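DNA mismatch repair protein MutS (Thermus aquaticus, PDB 1EWQ) recognises mismatched DNA and, with a weak ATPase activity, is thought to start mismatch repair. Local coordinates at residues C[450-453]-C[454-458]; C[468-472]-C[473-477]. All coordinates share one frame; numbering follows the deposited sequence.

Interaction 1 of 2, residues C[450-453]-C[454-458]; sequences LEVT and RPYYE
Thr453 and Tyr456 meet where strand 449-453 ends and the chain swings into a 3-10 segment, the join being a 3-10 (type III-like) turn over Thr453-Tyr456. The evidence is twofold: Arg454 and Pro455 both have near-helical phi/psi, and Tyr456 N donates to Thr453 O at 2.9 Å with an N-H...O angle of 163°. That carbonyl is approached from outside its plane, since the donor is tilted by 33°. A second i to i+3 bond, Tyr457 N to Arg454 O at 3.0 Å, closes the next turn.

Side chains pack on the turn. With its OG1 set between the backbone N and the carbonyl carbon (chi1 61°), Thr453 places that oxygen 3.4 Å from Pro455 CD. The same OG1 comes to the edge of the Tyr456 ring, in its plane, 3.5 Å from CD1; the two side chains run alongside each other. Val452 contributes one methyl, CG1, which touches Tyr456 CB at 3.4 Å, the side chains crossing at about a right angle. Ile435 and Pro436 also touch Tyr456.

Within the turn, Arg454 CA sits over one face of the Tyr457 ring, offset toward the rim. Just past the turn, Tyr457 brings CD1 to 3.3 Å from Thr453 O, while Val452 O lies in the ring plane at its edge, 3.5 Å from CE1.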
# COMPACT_ATOMS: atom_id res chain seq x y z
N LEU C 450 3.23 48.24 30.35
CA LEU C 450 3.93 49.42 29.83
C LEU C 450 5.35 48.93 29.63
O LEU C 450 5.92 48.27 30.50
CB LEU C 450 3.91 50.54 30.87
CG LEU C 450 2.54 51.15 31.18
CD1 LEU C 450 2.54 51.73 32.58
CD2 LEU C 450 2.22 52.22 30.14
N GLU C 451 5.94 49.25 28.48
CA GLU C 451 7.28 48.78 28.16
C GLU C 451 8.24 49.94 27.87
O GLU C 451 7.94 50.82 27.06
CB GLU C 451 7.22 47.84 26.94
CG GLU C 451 8.54 47.19 26.56
CD GLU C 451 8.44 46.39 25.27
OE1 GLU C 451 8.54 47.00 24.18
OE2 GLU C 451 8.23 45.16 25.34
N VAL C 452 9.38 49.92 28.54
CA VAL C 452 10.42 50.94 28.38
C VAL C 452 11.74 50.22 28.13
O VAL C 452 12.02 49.18 28.72
CB VAL C 452 10.57 51.81 29.65
CG1 VAL C 452 11.77 52.75 29.51
CG2 VAL C 452 9.30 52.63 29.89
N THR C 453 12.56 50.78 27.24
CA THR C 453 13.87 50.21 26.91
C THR C 453 14.94 50.68 27.90
O THR C 453 14.79 51.72 28.55
CB THR C 453 14.32 50.62 25.51
OG1 THR C 453 14.43 52.05 25.45
CG2 THR C 453 13.31 50.15 24.47
N ARG C 454 16.03 49.91 27.97
CA ARG C 454 17.15 50.18 28.86
C ARG C 454 17.60 51.63 28.96
O ARG C 454 17.78 52.14 30.06
CB ARG C 454 18.35 49.30 28.46
CG ARG C 454 19.55 49.41 29.41
CD ARG C 454 20.65 48.44 29.03
NE ARG C 454 20.28 47.05 29.30
CZ ARG C 454 20.12 46.54 30.51
NH1 ARG C 454 20.30 47.29 31.59
NH2 ARG C 454 19.77 45.27 30.65
N PRO C 455 17.77 52.33 27.82
CA PRO C 455 18.19 53.73 27.85
C PRO C 455 17.30 54.67 28.66
O PRO C 455 17.70 55.79 28.98
CB PRO C 455 18.24 54.11 26.36
CG PRO C 455 18.59 52.82 25.70
CD PRO C 455 17.69 51.84 26.42
N TYR C 456 16.10 54.22 29.01
CA TYR C 456 15.22 55.08 29.80
C TYR C 456 14.87 54.52 31.17
O TYR C 456 13.99 55.05 31.83
CB TYR C 456 13.93 55.39 29.03
CG TYR C 456 14.15 56.10 27.72
CD1 TYR C 456 14.39 55.39 26.55
CD2 TYR C 456 14.13 57.50 27.65
CE1 TYR C 456 14.62 56.05 25.34
CE2 TYR C 456 14.35 58.17 26.45
CZ TYR C 456 14.60 57.44 25.30
OH TYR C 456 14.86 58.10 24.11
N TYR C 457 15.56 53.46 31.60
CA TYR C 457 15.28 52.88 32.91
C TYR C 457 15.30 53.87 34.09
O TYR C 457 14.45 53.78 34.97
CB TYR C 457 16.26 51.74 33.23
CG TYR C 457 16.01 50.44 32.47
CD1 TYR C 457 14.99 50.34 31.53
CD2 TYR C 457 16.82 49.32 32.70
CE1 TYR C 457 14.78 49.15 30.81
CE2 TYR C 457 16.61 48.13 32.00
CZ TYR C 457 15.60 48.05 31.06
OH TYR C 457 15.41 46.88 30.35
N GLU C 458 16.24 54.80 34.11
CA GLU C 458 16.33 55.78 35.21
C GLU C 458 15.31 56.90 35.00
O GLU C 458 15.25 57.85 35.77
CB GLU C 458 17.75 56.39 35.29
CG GLU C 458 18.90 55.42 35.03
CD GLU C 458 20.27 56.04 35.30
OE1 GLU C 458 21.27 55.57 34.74
OE2 GLU C 458 20.34 57.01 36.07

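Interaction 2 of 2, residues C[468-472]-C[473-477]; sequences QTLKD and RQRYT. With nucleotides of chain A.
Gln468 pairs with Arg475, and Thr469 with Gln474, in antiparallel strands joined by Arg475 N to Gln468 O at 2.8 Å and Gln468 N to Arg475 O at 3.1 Å. Gln474 is closely held. Its OE1 takes the Thr469 OG1 proton on a lone pair in the amide plane, at 2.6 Å, and a bend at chi2 (65°) brings NE2 back to Arg475 O. That oxygen is gripped from opposite faces by Gln474 NE2 and Gln468 N; a water also bridges Thr469 OG1 and Gln474 NE2. An alanine here would probably leave Thr469 OG1 without its acceptor and Arg475 O with one donor fewer. Leu470 CD1 lies 3.6 Å above one face of the Arg475 guanidinium, whose NH1 and NH2 grip DT19 of chain A, at 2.5 Å to OP1 and 3.1 Å to OP2.

The turn end is looser, water-mediated and phosphate-facing: one water accepts from Asp472 N and Arg473 NE and donates to OP2 of DC20 of chain A. Arg473 NH2 reaches that OP2 at 2.8 Å, Lys471 N its OP1 at 2.8 Å. The direct protein-DNA bonds go to phosphate oxygens, which suits the sequence-independent grip of the beta hairpin in a MutS clamp.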
# COMPACT_ATOMS: atom_id res chain seq x y z
N GLN C 468 7.82 42.49 34.34
CA GLN C 468 8.62 41.53 33.59
C GLN C 468 9.94 42.16 33.18
O GLN C 468 9.97 43.27 32.64
CB GLN C 468 7.87 41.06 32.34
CG GLN C 468 8.63 40.02 31.51
CD GLN C 468 7.98 39.72 30.16
OE1 GLN C 468 8.41 38.81 29.44
NE2 GLN C 468 6.95 40.48 29.81
N THR C 469 11.03 41.44 33.45
CA THR C 469 12.36 41.90 33.09
C THR C 469 12.82 41.13 31.87
O THR C 469 12.69 39.90 31.81
CB THR C 469 13.38 41.67 34.23
OG1 THR C 469 13.00 42.41 35.40
CG2 THR C 469 14.78 42.10 33.79
N LEU C 470 13.34 41.84 30.89
CA LEU C 470 13.83 41.20 29.68
C LEU C 470 15.29 41.57 29.48
O LEU C 470 15.87 42.31 30.27
CB LEU C 470 12.99 41.60 28.46
CG LEU C 470 11.53 41.16 28.55
CD1 LEU C 470 10.65 42.36 28.88
CD2 LEU C 470 11.10 40.53 27.24
N LYS C 471 15.88 41.05 28.41
CA LYS C 471 17.27 41.32 28.11
C LYS C 471 17.60 42.81 28.16
O LYS C 471 18.53 43.21 28.86
CB LYS C 471 17.63 40.74 26.74
CG LYS C 471 19.11 40.46 26.53
CD LYS C 471 19.70 39.66 27.69
CE LYS C 471 21.09 39.14 27.34
NZ LYS C 471 21.97 40.22 26.79
N ASP C 472 16.84 43.62 27.43
CA ASP C 472 17.10 45.06 27.40
C ASP C 472 15.83 45.90 27.43
O ASP C 472 15.80 47.02 26.92
CB ASP C 472 17.94 45.41 26.18
CG ASP C 472 19.33 44.79 26.24
OD1 ASP C 472 20.13 45.22 27.10
OD2 ASP C 472 19.61 43.88 25.43
N ARG C 473 14.79 45.33 28.02
CA ARG C 473 13.52 46.00 28.15
C ARG C 473 12.94 45.59 29.48
O ARG C 473 13.28 44.53 30.01
CB ARG C 473 12.56 45.61 27.03
CG ARG C 473 12.92 46.22 25.67
CD ARG C 473 12.06 45.63 24.59
NE ARG C 473 12.28 44.19 24.46
CZ ARG C 473 11.48 43.36 23.80
NH1 ARG C 473 10.38 43.82 23.20
NH2 ARG C 473 11.78 42.07 23.73
N GLN C 474 12.07 46.43 30.02
CA GLN C 474 11.43 46.15 31.29
C GLN C 474 9.97 46.55 31.16
O GLN C 474 9.65 47.58 30.55
CB GLN C 474 12.10 46.95 32.41
CG GLN C 474 11.43 46.83 33.78
CD GLN C 474 11.50 45.42 34.37
OE1 GLN C 474 12.56 44.79 34.39
NE2 GLN C 474 10.37 44.94 34.88
N ARG C 475 9.10 45.73 31.73
CA ARG C 475 7.68 46.00 31.67
C ARG C 475 7.11 46.25 33.07
O ARG C 475 7.51 45.61 34.05
CB ARG C 475 6.97 44.85 30.96
CG ARG C 475 7.42 44.74 29.51
CD ARG C 475 7.06 43.42 28.86
NE ARG C 475 7.49 43.41 27.46
CZ ARG C 475 7.53 42.32 26.69
NH1 ARG C 475 7.16 41.15 27.17
NH2 ARG C 475 7.95 42.42 25.44
N TYR C 476 6.19 47.20 33.14
CA TYR C 476 5.58 47.57 34.40
C TYR C 476 4.07 47.59 34.34
O TYR C 476 3.46 47.29 33.31
CB TYR C 476 6.05 48.96 34.84
CG TYR C 476 7.53 49.21 34.68
CD1 TYR C 476 8.07 49.50 33.42
CD2 TYR C 476 8.38 49.19 35.78
CE1 TYR C 476 9.43 49.75 33.27
CE2 TYR C 476 9.75 49.45 35.64
CZ TYR C 476 10.26 49.73 34.38
OH TYR C 476 11.60 49.99 34.22
N THR C 477 3.47 47.99 35.45
CA THR C 477 2.04 48.06 35.57
C THR C 477 1.62 49.27 36.40
O THR C 477 2.36 49.72 37.27
CB THR C 477 1.50 46.78 36.25
OG1 THR C 477 1.35 45.75 35.26
CG2 THR C 477 0.18 47.03 36.92
P DC A 20 14.34 39.24 25.35
OP1 DC A 20 14.76 39.12 26.78
OP2 DC A 20 13.88 40.56 24.83
O5' DC A 20 15.54 38.73 24.44
C5' DC A 20 16.04 37.41 24.60
C4' DC A 20 17.05 37.10 23.53
O4' DC A 20 16.40 36.76 22.28
C3' DC A 20 18.00 38.27 23.22
O3' DC A 20 19.33 37.80 23.17
C2' DC A 20 17.56 38.74 21.84
C1' DC A 20 17.03 37.46 21.21
N1 DC A 20 16.03 37.67 20.15
C2 DC A 20 16.01 36.79 19.06
O2 DC A 20 16.84 35.86 19.02
N3 DC A 20 15.10 36.96 18.08
C4 DC A 20 14.22 37.97 18.16
N4 DC A 20 13.33 38.11 17.16
C5 DC A 20 14.21 38.87 19.26
C6 DC A 20 15.12 38.69 20.22
P DT A 19 7.79 38.75 24.73
OP1 DT A 19 7.53 38.83 26.20
OP2 DT A 19 7.33 39.84 23.82
O5' DT A 19 9.35 38.59 24.54
C5' DT A 19 9.85 37.61 23.67
C4' DT A 19 11.22 37.17 24.13
O4' DT A 19 11.67 36.18 23.19
C3' DT A 19 12.25 38.29 24.08
O3' DT A 19 13.21 38.12 25.12
C2' DT A 19 12.83 38.18 22.68
C1' DT A 19 12.63 36.72 22.31
N1 DT A 19 12.10 36.52 20.95
C2 DT A 19 12.63 35.51 20.19
O2 DT A 19 13.53 34.79 20.60
N3 DT A 19 12.07 35.38 18.94
C4 DT A 19 11.06 36.14 18.40
O4 DT A 19 10.66 35.90 17.26
C5 DT A 19 10.56 37.20 19.25
C7 DT A 19 9.46 38.08 18.75
C6 DT A 19 11.10 37.33 20.46
P DG A 21 20.54 38.85 23.12
OP1 DG A 21 21.42 38.49 24.26
OP2 DG A 21 20.00 40.23 23.01
O5' DG A 21 21.27 38.47 21.76
C5' DG A 21 21.61 37.11 21.48
C4' DG A 21 22.10 36.96 20.06
O4' DG A 21 20.99 37.11 19.14
C3' DG A 21 23.16 37.98 19.64
O3' DG A 21 24.16 37.31 18.85
C2' DG A 21 22.36 38.99 18.83
C1' DG A 21 21.27 38.14 18.20
N9 DG A 21 20.01 38.82 17.92
C8 DG A 21 19.34 39.72 18.73
N7 DG A 21 18.21 40.12 18.22
C5 DG A 21 18.12 39.46 17.00
C6 DG A 21 17.10 39.49 15.99
O6 DG A 21 16.05 40.13 15.98
N1 DG A 21 17.43 38.67 14.92
C2 DG A 21 18.57 37.92 14.81
N2 DG A 21 18.69 37.20 13.70
N3 DG A 21 19.52 37.88 15.73
C4 DG A 21 19.23 38.67 16.79
O HOH W 1 10.50 42.57 36.82
O HOH W 2 14.96 43.03 25.61

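How the interactions relate
Interactions 1 and 2 lie in series along the chain, their centres about 8 Å apart, near one end of the elongated subunit at about 62 and 57 Å from the chain's centre. Both belong to one antiparallel sheet ordered 439-443, 449-453, 473-477, 465-469, in which strand 473-477 sits between its hairpin mate and the strand of interaction 1. Two salt bridges join them: Glu451 OE2 to Arg475 NH2 at 2.7 Å, and Arg454 NE to Asp472 OD1 at 2.9 Å. Glu451 is thus second shell to the DT19 phosphate and probably orients Arg475, while Arg454 also bonds to Lys471 O, in the turn where Lys471 N meets the DNA, consistent with holding that turn's shape.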